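Long-range contacts in TRAP dicarboxylate transporter-DctP subunit (Desulfovibrio salexigens, PDB 4N6D), which probably captures a small organic acid in the periplasm and hands it to a TRAP-type membrane transporter for uptake: residues P149-T154 / S208-L213; R223-T228 / Y285-I290; R138-T143 / V254-G259; I90-L95 / F235-N240. All blocks are in the same frame, centred on the assembly; numbering follows the deposited sequence.

In the fold
From the N terminus, strand 90-94 opens contact 4, strand 139-146 then opens contact 3, and the chain passes into the other lobe. There 149-154 meets 208-213 in contact 1, which closes first and is nested inside the loops of contacts 3 and 4. Strand 224-226 opens contact 2 in the same sheet, next to strand 151-154, before the chain returns to close contact 4 with 235-240 and contact 3 with 254-259. Helix 249-285 then leads back to 285-290, closing contact 2, so contacts 2, 3 and 4 all cross one another. Contacts 1 and 2 tie together one lobe, contacts 3 and 4 the other; the centres of contacts 2 and 3 lie about 38 Å apart.

Contact 1: P149-T154 / S208-L213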
# COMPACT_ATOMS: atom_id res chain seq x y z
N PRO A 149 1.36 6.83 -0.14
CA PRO A 149 0.09 7.32 -0.64
C PRO A 149 0.12 7.64 -2.12
O PRO A 149 1.16 7.96 -2.69
CB PRO A 149 -0.13 8.62 0.17
CG PRO A 149 0.63 8.38 1.42
CD PRO A 149 1.86 7.64 0.99
N SER A 150 -1.06 7.55 -2.73
CA SER A 150 -1.26 7.92 -4.13
C SER A 150 -1.42 9.42 -4.28
O SER A 150 -2.17 10.04 -3.53
CB SER A 150 -2.51 7.24 -4.63
OG SER A 150 -2.32 5.82 -4.57
N ASN A 151 -0.74 9.95 -5.28
CA ASN A 151 -0.66 11.37 -5.56
C ASN A 151 -0.81 11.60 -7.06
O ASN A 151 -0.75 10.66 -7.86
CB ASN A 151 0.68 11.89 -5.07
CG ASN A 151 0.78 11.91 -3.56
OD1 ASN A 151 0.01 12.60 -2.89
ND2 ASN A 151 1.74 11.17 -3.01
N ILE A 152 -1.00 12.86 -7.44
CA ILE A 152 -1.29 13.20 -8.83
C ILE A 152 -0.05 13.82 -9.45
O ILE A 152 0.42 14.86 -8.99
CB ILE A 152 -2.48 14.17 -8.90
CG1 ILE A 152 -3.71 13.49 -8.32
CG2 ILE A 152 -2.75 14.61 -10.34
CD1 ILE A 152 -4.94 14.38 -8.19
N MET A 153 0.47 13.17 -10.49
CA MET A 153 1.68 13.59 -11.17
C MET A 153 1.32 13.93 -12.61
O MET A 153 0.78 13.08 -13.34
CB MET A 153 2.69 12.45 -11.14
CG MET A 153 3.18 12.11 -9.73
SD MET A 153 3.96 10.49 -9.67
CE MET A 153 2.49 9.46 -9.53
N THR A 154 1.62 15.15 -13.03
CA THR A 154 1.07 15.67 -14.27
C THR A 154 2.03 16.51 -15.11
O THR A 154 3.06 16.99 -14.62
CB THR A 154 -0.16 16.58 -13.99
OG1 THR A 154 0.21 17.59 -13.04
CG2 THR A 154 -1.33 15.77 -13.44
N SER A 208 -0.66 7.75 -8.78
CA SER A 208 0.13 6.65 -8.24
C SER A 208 1.04 7.17 -7.13
O SER A 208 1.03 8.34 -6.79
CB SER A 208 0.96 6.03 -9.37
OG SER A 208 1.46 4.76 -8.99
N SER A 209 1.85 6.30 -6.55
CA SER A 209 2.80 6.79 -5.58
C SER A 209 4.01 7.41 -6.29
O SER A 209 4.31 7.09 -7.45
CB SER A 209 3.22 5.72 -4.57
OG SER A 209 3.69 4.57 -5.20
N PHE A 210 4.68 8.31 -5.59
CA PHE A 210 5.76 9.11 -6.17
C PHE A 210 6.98 8.31 -6.60
O PHE A 210 7.80 8.83 -7.37
CB PHE A 210 6.23 10.18 -5.17
CG PHE A 210 5.30 11.38 -5.02
CD1 PHE A 210 4.54 11.85 -6.08
CD2 PHE A 210 5.22 12.04 -3.81
CE1 PHE A 210 3.71 12.96 -5.93
CE2 PHE A 210 4.40 13.15 -3.65
CZ PHE A 210 3.65 13.62 -4.71
N GLU A 211 7.15 7.06 -6.16
CA GLU A 211 8.36 6.36 -6.56
C GLU A 211 8.46 6.18 -8.08
O GLU A 211 9.54 5.98 -8.62
CB GLU A 211 8.55 5.01 -5.85
CG GLU A 211 7.88 3.87 -6.50
CD GLU A 211 6.47 3.76 -6.07
OE1 GLU A 211 6.02 4.70 -5.37
OE2 GLU A 211 5.85 2.73 -6.41
N VAL A 212 7.32 6.24 -8.78
CA VAL A 212 7.34 6.00 -10.23
C VAL A 212 8.06 7.14 -10.97
O VAL A 212 8.46 6.99 -12.12
CB VAL A 212 5.91 5.82 -10.80
CG1 VAL A 212 5.21 4.64 -10.14
CG2 VAL A 212 5.09 7.08 -10.63
N LEU A 213 8.21 8.27 -10.31
CA LEU A 213 8.87 9.42 -10.93
C LEU A 213 10.30 9.08 -11.34
O LEU A 213 10.76 9.50 -12.41
CB LEU A 213 8.83 10.63 -9.99
CG LEU A 213 7.43 11.26 -9.93
CD1 LEU A 213 7.32 12.23 -8.77
CD2 LEU A 213 7.05 11.94 -11.28
O HOH W 1 3.78 8.80 -2.94
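Met153 and Phe210 make a Met-aromatic contact beside an antiparallel strand pairing at one side of a four-stranded mixed sheet. The sulfur sits at the edge of the ring, 87° off its normal, with Met153 SD 3.9 Å from Phe210 CD1. The same sulfur lies 3.6 Å from Leu213 CG, and the terminal methyl turns toward 208-213: Met153 CE is 3.7 Å from Val212 CG2 and 3.3 Å from Ser208 O. The bend at chi3 (-82°) brings that methyl there, a fit that an unbranched, flexible methionine can make. Asn151 takes the ring from another direction. Its amide lies over one face, offset toward the rim and with the two planes only 18° apart, and Asn151 ND2 is 3.4 Å from Phe210 CE2. The flat amide can therefore cover the aromatic surface while its OD1 accepts a bond from the backbone N of Asn229.

In the backbone, Asn151 and Ser208 form a hydrogen-bonded antiparallel pair. Asn151 N reaches Ser208 O at 2.8 Å from well above the carbonyl plane, while the return bond to Asn151 O lies in the plane. Beyond Ser208 the chain makes a type I turn from Ser209 to Val212 into helix 212-215. Phe210 O accepts from Leu213 N and is also hydrogen-bonded to Ser277 OG of the long helix 249-285. A water bridges the two segments, accepting from Phe210 N at 2.8 Å, donating to Pro149 O at 2.8 Å, and receiving a weak bond from Asn151 ND2.

Contact 2: R223-T228 / Y285-I290; sequences RYETET and YSIEMI
Arg223 O is gripped from several directions: Glu288 N donates to it at 3.0 Å, tilted from the carbonyl plane, a water shared with Ser286 O donates as well, and Ile287 CA lies 3.3 Å from Arg223 O in a CA-H...O contact. The ladder continues as Glu225 N donates to Glu288 O, Ile290 N to Glu225 O at 2.8 Å, and Glu227 N to Ile290 O. This is the parallel pairing of strand 224-226 with the outermost strand 288-290 in a four-stranded mixed sheet, the short segments turned by 24°. On its other side strand 224-226 meets strand 151-154, where Arg223 and Tyr224 both face Thr154 in a classic beta bulge.

On one face of the sheet, Glu288 runs out extended beside Tyr224 and places OE1 at the edge of the ring, in its plane, 3.5 Å from Tyr224 CE1; a carboxylate suits this rim of C-H groups, and its OE2 forms a salt bridge with Arg159. Branched Ile290 fills the next place with its CD1 4.1 Å from Tyr224 CB. On the opposite face, Met289 folds back at chi2 (-59°), and its SD lies 3.9 Å from Glu225 CG. At the Arg223 end of the ladder the extended Arg223 crosses Tyr285, whose CD1 lies over one guanidinium face, 3.4 Å from Arg223 NH2; that NH2 also donates to Glu220 O.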
# COMPACT_ATOMS: atom_id res chain seq x y z
N ARG A 223 6.38 16.85 -14.56
CA ARG A 223 7.26 17.58 -13.67
C ARG A 223 6.55 18.41 -12.62
O ARG A 223 7.17 19.25 -11.99
CB ARG A 223 8.16 18.49 -14.52
CG ARG A 223 8.96 17.65 -15.50
CD ARG A 223 10.06 18.40 -16.19
NE ARG A 223 10.66 17.54 -17.21
CZ ARG A 223 11.73 17.86 -17.91
NH1 ARG A 223 12.35 19.02 -17.70
NH2 ARG A 223 12.19 17.02 -18.83
N TYR A 224 5.24 18.17 -12.47
CA TYR A 224 4.43 18.82 -11.43
C TYR A 224 3.73 17.74 -10.63
O TYR A 224 2.97 16.92 -11.17
CB TYR A 224 3.43 19.81 -12.02
CG TYR A 224 4.14 20.86 -12.82
CD1 TYR A 224 4.63 21.99 -12.20
CD2 TYR A 224 4.36 20.69 -14.18
CE1 TYR A 224 5.31 22.96 -12.91
CE2 TYR A 224 5.05 21.65 -14.90
CZ TYR A 224 5.53 22.78 -14.25
OH TYR A 224 6.20 23.76 -14.93
N GLU A 225 4.03 17.71 -9.34
CA GLU A 225 3.61 16.63 -8.48
C GLU A 225 2.72 17.22 -7.39
O GLU A 225 3.20 17.97 -6.52
CB GLU A 225 4.83 15.95 -7.86
CG GLU A 225 6.12 16.01 -8.69
CD GLU A 225 5.99 15.41 -10.09
OE1 GLU A 225 4.98 14.73 -10.38
OE2 GLU A 225 6.93 15.62 -10.92
N THR A 226 1.44 16.89 -7.43
CA THR A 226 0.49 17.41 -6.45
C THR A 226 0.23 16.38 -5.35
O THR A 226 -0.29 15.30 -5.62
CB THR A 226 -0.81 17.83 -7.13
OG1 THR A 226 -0.50 18.84 -8.10
CG2 THR A 226 -1.81 18.38 -6.11
N GLU A 227 0.63 16.72 -4.13
CA GLU A 227 0.56 15.79 -3.02
C GLU A 227 -0.82 15.83 -2.38
O GLU A 227 -1.13 16.65 -1.51
CB GLU A 227 1.65 16.07 -1.99
CG GLU A 227 1.89 14.87 -1.04
CD GLU A 227 3.07 15.06 -0.09
OE1 GLU A 227 3.27 16.22 0.36
OE2 GLU A 227 3.79 14.06 0.18
N THR A 228 -1.68 14.95 -2.86
CA THR A 228 -3.03 14.81 -2.35
C THR A 228 -3.13 13.79 -1.22
O THR A 228 -4.11 13.78 -0.47
CB THR A 228 -3.97 14.34 -3.46
OG1 THR A 228 -3.44 13.13 -4.03
CG2 THR A 228 -4.11 15.39 -4.54
N TYR A 285 15.27 17.01 -13.27
CA TYR A 285 14.25 17.70 -14.08
C TYR A 285 13.56 18.87 -13.40
O TYR A 285 12.59 19.39 -13.94
CB TYR A 285 13.18 16.71 -14.53
CG TYR A 285 13.68 15.45 -15.22
CD1 TYR A 285 14.17 15.49 -16.52
CD2 TYR A 285 13.59 14.23 -14.58
CE1 TYR A 285 14.58 14.31 -17.15
CE2 TYR A 285 14.00 13.07 -15.19
CZ TYR A 285 14.49 13.11 -16.46
OH TYR A 285 14.89 11.92 -17.04
N SER A 286 14.05 19.28 -12.23
CA SER A 286 13.49 20.41 -11.49
C SER A 286 11.98 20.30 -11.32
O SER A 286 11.24 21.25 -11.60
CB SER A 286 13.83 21.74 -12.18
OG SER A 286 15.22 21.98 -12.19
N ILE A 287 11.53 19.14 -10.85
CA ILE A 287 10.13 18.95 -10.59
C ILE A 287 9.71 19.89 -9.47
O ILE A 287 10.53 20.36 -8.68
CB ILE A 287 9.81 17.47 -10.21
CG1 ILE A 287 10.56 17.05 -8.95
CG2 ILE A 287 10.14 16.54 -11.37
CD1 ILE A 287 9.92 15.90 -8.21
N GLU A 288 8.41 20.16 -9.42
CA GLU A 288 7.84 21.04 -8.41
C GLU A 288 6.80 20.26 -7.61
O GLU A 288 5.95 19.59 -8.17
CB GLU A 288 7.17 22.26 -9.05
CG GLU A 288 6.54 23.19 -8.03
CD GLU A 288 5.75 24.33 -8.64
OE1 GLU A 288 5.88 24.57 -9.87
OE2 GLU A 288 5.01 25.00 -7.88
N MET A 289 6.90 20.38 -6.28
CA MET A 289 5.92 19.78 -5.38
C MET A 289 4.83 20.80 -5.07
O MET A 289 5.11 21.93 -4.70
CB MET A 289 6.58 19.34 -4.08
CG MET A 289 7.81 18.48 -4.26
SD MET A 289 7.52 16.96 -5.17
CE MET A 289 6.26 16.17 -4.14
N ILE A 290 3.59 20.37 -5.22
CA ILE A 290 2.44 21.25 -5.04
C ILE A 290 1.48 20.69 -3.98
O ILE A 290 1.27 19.49 -3.91
CB ILE A 290 1.67 21.38 -6.36
CG1 ILE A 290 2.58 21.99 -7.43
CG2 ILE A 290 0.42 22.25 -6.15
CD1 ILE A 290 2.00 21.94 -8.83
O HOH W 2 8.74 21.89 -12.43
O HOH W 3 3.73 19.01 -1.47

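Contact 3: R138-T143 / V254-G259; sequences RFKVLT and VLNDLG. With I3C (5-amino-2,4,6-triiodobenzene-1,3-dicarboxylic acid), chain C.
Helix 249-285, the long helix that spans both lobes as is usual in TRAP solute-binding proteins, here meets the outermost strand 139-146 of the five-stranded sheet, Thr143 and Gly259 lying where the backbones come nearest. Thr143 OG1 donates to Gly259 O at 2.7 Å, in the carbonyl plane and on a lone pair. Its hydroxyl stands anti to the backbone N (chi1 -166°) and thereby faces the helix. Glycine suits the helix position: with no side chain in the way, Gly259 CA comes to 3.2 Å from Leu142 O in a CA-H...O contact.

Leu142 O is gripped further by two waters, each of which also donates to Leu255 O, so the strand carbonyl and the helix carbonyl, both acceptors, are joined by a double water bridge. The two leucines lie side by side and point the same way, Leu142 CD2 being 4.0 Å from Leu255 CD2; Trp51 also packs on Leu142 and Trp244 on Leu255. Nearer the surface, Lys140 crosses Asn256 at about a right angle and donates from NZ to Asn256 OD1 at 2.6 Å, in the amide plane. A long, flexible lysine can reach from the strand to the helix, and Trp244 touches both residues.

At the far end of the segment, well away from the helix, Arg138 touches I3C, the iodinated compound used for phasing, together with Met84 and Arg81. Iodine I2 lies over one face of the guanidinium, offset toward the rim, with Arg138 NE 3.6 Å from I3C I2.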
# COMPACT_ATOMS: atom_id res chain seq x y z
N ARG A 138 -7.56 -18.63 8.10
CA ARG A 138 -6.93 -19.80 7.49
C ARG A 138 -5.41 -19.73 7.50
O ARG A 138 -4.75 -20.72 7.18
CB ARG A 138 -7.39 -19.95 6.06
CG ARG A 138 -8.88 -20.11 5.95
CD ARG A 138 -9.26 -21.47 5.50
NE ARG A 138 -10.69 -21.53 5.21
CZ ARG A 138 -11.59 -22.21 5.91
NH1 ARG A 138 -12.87 -22.18 5.54
NH2 ARG A 138 -11.21 -22.94 6.96
N PHE A 139 -4.88 -18.56 7.85
CA PHE A 139 -3.44 -18.31 7.73
C PHE A 139 -2.82 -17.83 9.03
O PHE A 139 -3.52 -17.33 9.91
CB PHE A 139 -3.19 -17.22 6.70
CG PHE A 139 -3.79 -17.50 5.37
CD1 PHE A 139 -3.26 -18.46 4.54
CD2 PHE A 139 -4.89 -16.79 4.94
CE1 PHE A 139 -3.82 -18.73 3.29
CE2 PHE A 139 -5.47 -17.06 3.71
CZ PHE A 139 -4.94 -18.02 2.89
N LYS A 140 -1.51 -17.97 9.14
CA LYS A 140 -0.74 -17.13 10.05
C LYS A 140 -0.40 -15.84 9.30
O LYS A 140 0.16 -15.88 8.21
CB LYS A 140 0.54 -17.81 10.49
CG LYS A 140 1.49 -16.86 11.24
CD LYS A 140 0.92 -16.39 12.57
CE LYS A 140 1.94 -15.52 13.30
NZ LYS A 140 1.53 -15.21 14.69
N VAL A 141 -0.77 -14.70 9.87
CA VAL A 141 -0.40 -13.42 9.29
C VAL A 141 0.98 -13.03 9.83
O VAL A 141 1.12 -12.74 11.02
CB VAL A 141 -1.44 -12.34 9.59
CG1 VAL A 141 -0.98 -11.01 9.04
CG2 VAL A 141 -2.80 -12.73 9.00
N LEU A 142 1.99 -13.08 8.97
CA LEU A 142 3.38 -12.87 9.40
C LEU A 142 3.70 -11.39 9.56
O LEU A 142 4.48 -11.02 10.43
CB LEU A 142 4.37 -13.47 8.40
CG LEU A 142 4.32 -15.00 8.38
CD1 LEU A 142 5.22 -15.49 7.27
CD2 LEU A 142 4.76 -15.53 9.71
N THR A 143 3.17 -10.56 8.66
CA THR A 143 3.30 -9.10 8.77
C THR A 143 2.29 -8.46 7.83
O THR A 143 1.62 -9.15 7.05
CB THR A 143 4.74 -8.56 8.49
OG1 THR A 143 4.84 -7.20 8.94
CG2 THR A 143 5.08 -8.64 7.03
N VAL A 254 10.55 -15.90 16.94
CA VAL A 254 11.25 -15.04 16.00
C VAL A 254 10.29 -14.45 14.99
O VAL A 254 10.32 -13.25 14.72
CB VAL A 254 12.37 -15.81 15.27
CG1 VAL A 254 12.95 -14.99 14.16
CG2 VAL A 254 13.47 -16.22 16.26
N LEU A 255 9.44 -15.28 14.41
CA LEU A 255 8.54 -14.78 13.37
C LEU A 255 7.47 -13.86 13.94
O LEU A 255 7.03 -12.92 13.29
CB LEU A 255 7.90 -15.94 12.62
CG LEU A 255 8.68 -16.44 11.40
CD1 LEU A 255 10.13 -16.75 11.69
CD2 LEU A 255 7.99 -17.67 10.84
N ASN A 256 7.03 -14.14 15.16
CA ASN A 256 6.04 -13.32 15.82
C ASN A 256 6.63 -11.95 16.10
O ASN A 256 6.00 -10.93 15.82
CB ASN A 256 5.58 -13.96 17.12
CG ASN A 256 4.50 -14.98 16.91
OD1 ASN A 256 3.77 -14.92 15.94
ND2 ASN A 256 4.38 -15.91 17.85
N ASP A 257 7.84 -11.93 16.65
CA ASP A 257 8.49 -10.66 16.95
C ASP A 257 8.75 -9.82 15.70
O ASP A 257 8.70 -8.58 15.73
CB ASP A 257 9.82 -10.89 17.68
CG ASP A 257 9.62 -11.31 19.13
OD1 ASP A 257 8.51 -11.17 19.64
OD2 ASP A 257 10.59 -11.77 19.75
N LEU A 258 9.00 -10.47 14.57
CA LEU A 258 9.18 -9.75 13.32
C LEU A 258 7.91 -9.12 12.73
O LEU A 258 7.97 -8.36 11.77
CB LEU A 258 9.82 -10.65 12.26
CG LEU A 258 11.33 -10.71 12.33
CD1 LEU A 258 11.83 -11.93 11.56
CD2 LEU A 258 11.96 -9.41 11.82
N GLY A 259 6.73 -9.43 13.25
CA GLY A 259 5.53 -8.92 12.61
C GLY A 259 5.47 -7.40 12.62
O GLY A 259 5.37 -6.74 11.58
I3 I3C C . -11.68 -28.64 6.79
I2 I3C C . -10.84 -24.19 2.75
I1 I3C C . -8.18 -29.49 2.01
O8 I3C C . -10.57 -30.97 4.38
O9 I3C C . -8.69 -30.33 5.36
C10 I3C C . -9.07 -26.48 1.47
N13 I3C C . -11.96 -25.71 5.38
C1 I3C C . -10.01 -28.68 4.28
C6 I3C C . -10.84 -27.86 5.02
C5 I3C C . -11.10 -26.57 4.62
C4 I3C C . -10.53 -26.13 3.46
C3 I3C C . -9.69 -26.95 2.72
C2 I3C C . -9.44 -28.23 3.12
C7 I3C C . -9.74 -30.07 4.70
O11 I3C C . -7.93 -25.94 1.47
O12 I3C C . -9.72 -26.64 0.40
O HOH W 4 7.08 -12.11 10.59
O HOH W 5 4.31 -12.14 12.93

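Contact 4: I90-L95 / F235-N240; sequences IGCVSL and FAIIMN. With EDO (1,2-ethanediol), chain E.
The Phe235 ring is met obliquely by Cys92 and Ser94, with Cys92 SG 3.8 Å from Phe235 CD2 and Ser94 CB 3.8 Å from Phe235 CE2. Phe145 also meets it, the ring planes about 20° apart, and Phe43 packs edge-to-face. Cys92, Ser94 and Phe235 lie on one face of an antiparallel pair within the five-stranded sheet whose 2-1-3-5-4 strand order is that of type II periplasmic binding proteins; strand 235-240 is the one that runs against its neighbours.

Further along that face, beneath helix 43-58, Ile237 CD1 packs 3.7 Å from Cys92 CB, and its other branch puts CG2 3.5 Å from Ile90 CG2. Cysteine and beta-branched isoleucine suit this buried, apolar layer. The opposite face carries Val93, Ala236 and Ile238, with Val93 and Ile238 against helix 79-85; Val93 CG2 lies 3.8 Å from Ile238 CD1. Gly91 contributes backbone alone, bonding in both directions with Ile238, as Val93 does with Ala236. Asn240 ends the segment as an N-cap, its OD1 accepting from Ser243 N. A 1,2-ethanediol, probably from the crystallisation liquor, accepts at O1 from Ser94 N at 2.8 Å.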
# COMPACT_ATOMS: atom_id res chain seq x y z
N ILE A 90 4.56 -19.33 2.12
CA ILE A 90 4.31 -17.93 2.42
C ILE A 90 4.02 -17.21 1.14
O ILE A 90 4.54 -17.57 0.08
CB ILE A 90 5.57 -17.29 3.07
CG1 ILE A 90 5.95 -18.01 4.36
CG2 ILE A 90 5.35 -15.78 3.31
CD1 ILE A 90 7.35 -17.59 4.88
N GLY A 91 3.16 -16.21 1.21
CA GLY A 91 2.84 -15.41 0.05
C GLY A 91 2.45 -13.99 0.42
O GLY A 91 2.10 -13.71 1.57
N CYS A 92 2.53 -13.11 -0.58
CA CYS A 92 2.21 -11.67 -0.46
C CYS A 92 0.91 -11.34 -1.17
O CYS A 92 0.76 -11.59 -2.39
CB CYS A 92 3.33 -10.85 -1.07
SG CYS A 92 3.07 -9.05 -0.93
N VAL A 93 -0.02 -10.77 -0.42
CA VAL A 93 -1.33 -10.44 -0.94
C VAL A 93 -1.57 -8.93 -0.94
O VAL A 93 -1.41 -8.27 0.08
CB VAL A 93 -2.43 -11.12 -0.12
CG1 VAL A 93 -3.81 -10.73 -0.64
CG2 VAL A 93 -2.25 -12.65 -0.13
N SER A 94 -1.96 -8.40 -2.09
CA SER A 94 -2.45 -7.02 -2.20
C SER A 94 -3.95 -7.06 -1.97
O SER A 94 -4.69 -7.55 -2.80
CB SER A 94 -2.14 -6.46 -3.58
OG SER A 94 -2.65 -5.13 -3.71
N LEU A 95 -4.41 -6.57 -0.82
CA LEU A 95 -5.80 -6.80 -0.45
C LEU A 95 -6.81 -6.23 -1.45
O LEU A 95 -7.87 -6.80 -1.64
CB LEU A 95 -6.10 -6.25 0.95
CG LEU A 95 -5.13 -6.62 2.07
CD1 LEU A 95 -5.68 -6.07 3.41
CD2 LEU A 95 -4.92 -8.13 2.19
N PHE A 235 -1.21 -4.51 2.20
CA PHE A 235 -0.72 -5.84 1.87
C PHE A 235 -0.66 -6.69 3.12
O PHE A 235 -0.45 -6.17 4.22
CB PHE A 235 0.72 -5.76 1.34
CG PHE A 235 0.87 -5.06 0.02
CD1 PHE A 235 0.85 -3.67 -0.07
CD2 PHE A 235 1.05 -5.78 -1.14
CE1 PHE A 235 0.98 -3.03 -1.27
CE2 PHE A 235 1.20 -5.14 -2.36
CZ PHE A 235 1.16 -3.76 -2.42
N ALA A 236 -0.81 -8.00 2.95
CA ALA A 236 -0.58 -8.96 4.01
C ALA A 236 0.41 -10.02 3.56
O ALA A 236 0.37 -10.46 2.41
CB ALA A 236 -1.89 -9.63 4.44
N ILE A 237 1.30 -10.40 4.46
CA ILE A 237 2.14 -11.58 4.25
C ILE A 237 1.53 -12.73 5.03
O ILE A 237 1.39 -12.68 6.26
CB ILE A 237 3.59 -11.33 4.69
CG1 ILE A 237 4.18 -10.09 3.98
CG2 ILE A 237 4.43 -12.59 4.45
CD1 ILE A 237 4.09 -10.13 2.44
N ILE A 238 1.12 -13.76 4.30
CA ILE A 238 0.39 -14.89 4.89
C ILE A 238 1.21 -16.16 4.81
O ILE A 238 1.98 -16.36 3.87
CB ILE A 238 -1.00 -15.12 4.19
CG1 ILE A 238 -0.86 -15.26 2.67
CG2 ILE A 238 -1.97 -13.98 4.54
CD1 ILE A 238 -2.13 -15.81 1.97
N MET A 239 1.03 -17.03 5.81
CA MET A 239 1.72 -18.30 5.86
C MET A 239 0.71 -19.44 6.01
O MET A 239 -0.28 -19.32 6.74
CB MET A 239 2.71 -18.30 7.02
CG MET A 239 3.46 -19.61 7.17
SD MET A 239 4.80 -19.49 8.37
CE MET A 239 5.78 -20.90 7.91
N ASN A 240 0.98 -20.53 5.30
CA ASN A 240 0.15 -21.73 5.36
C ASN A 240 0.10 -22.24 6.80
O ASN A 240 1.13 -22.27 7.48
CB ASN A 240 0.76 -22.79 4.45
CG ASN A 240 0.09 -24.12 4.59
OD1 ASN A 240 0.49 -24.93 5.42
ND2 ASN A 240 -0.93 -24.38 3.77
C1 EDO E . -2.24 -10.64 -5.25
O1 EDO E . -2.98 -9.93 -4.26
C2 EDO E . -1.86 -11.95 -4.59
O2 EDO E . -3.06 -12.47 -3.98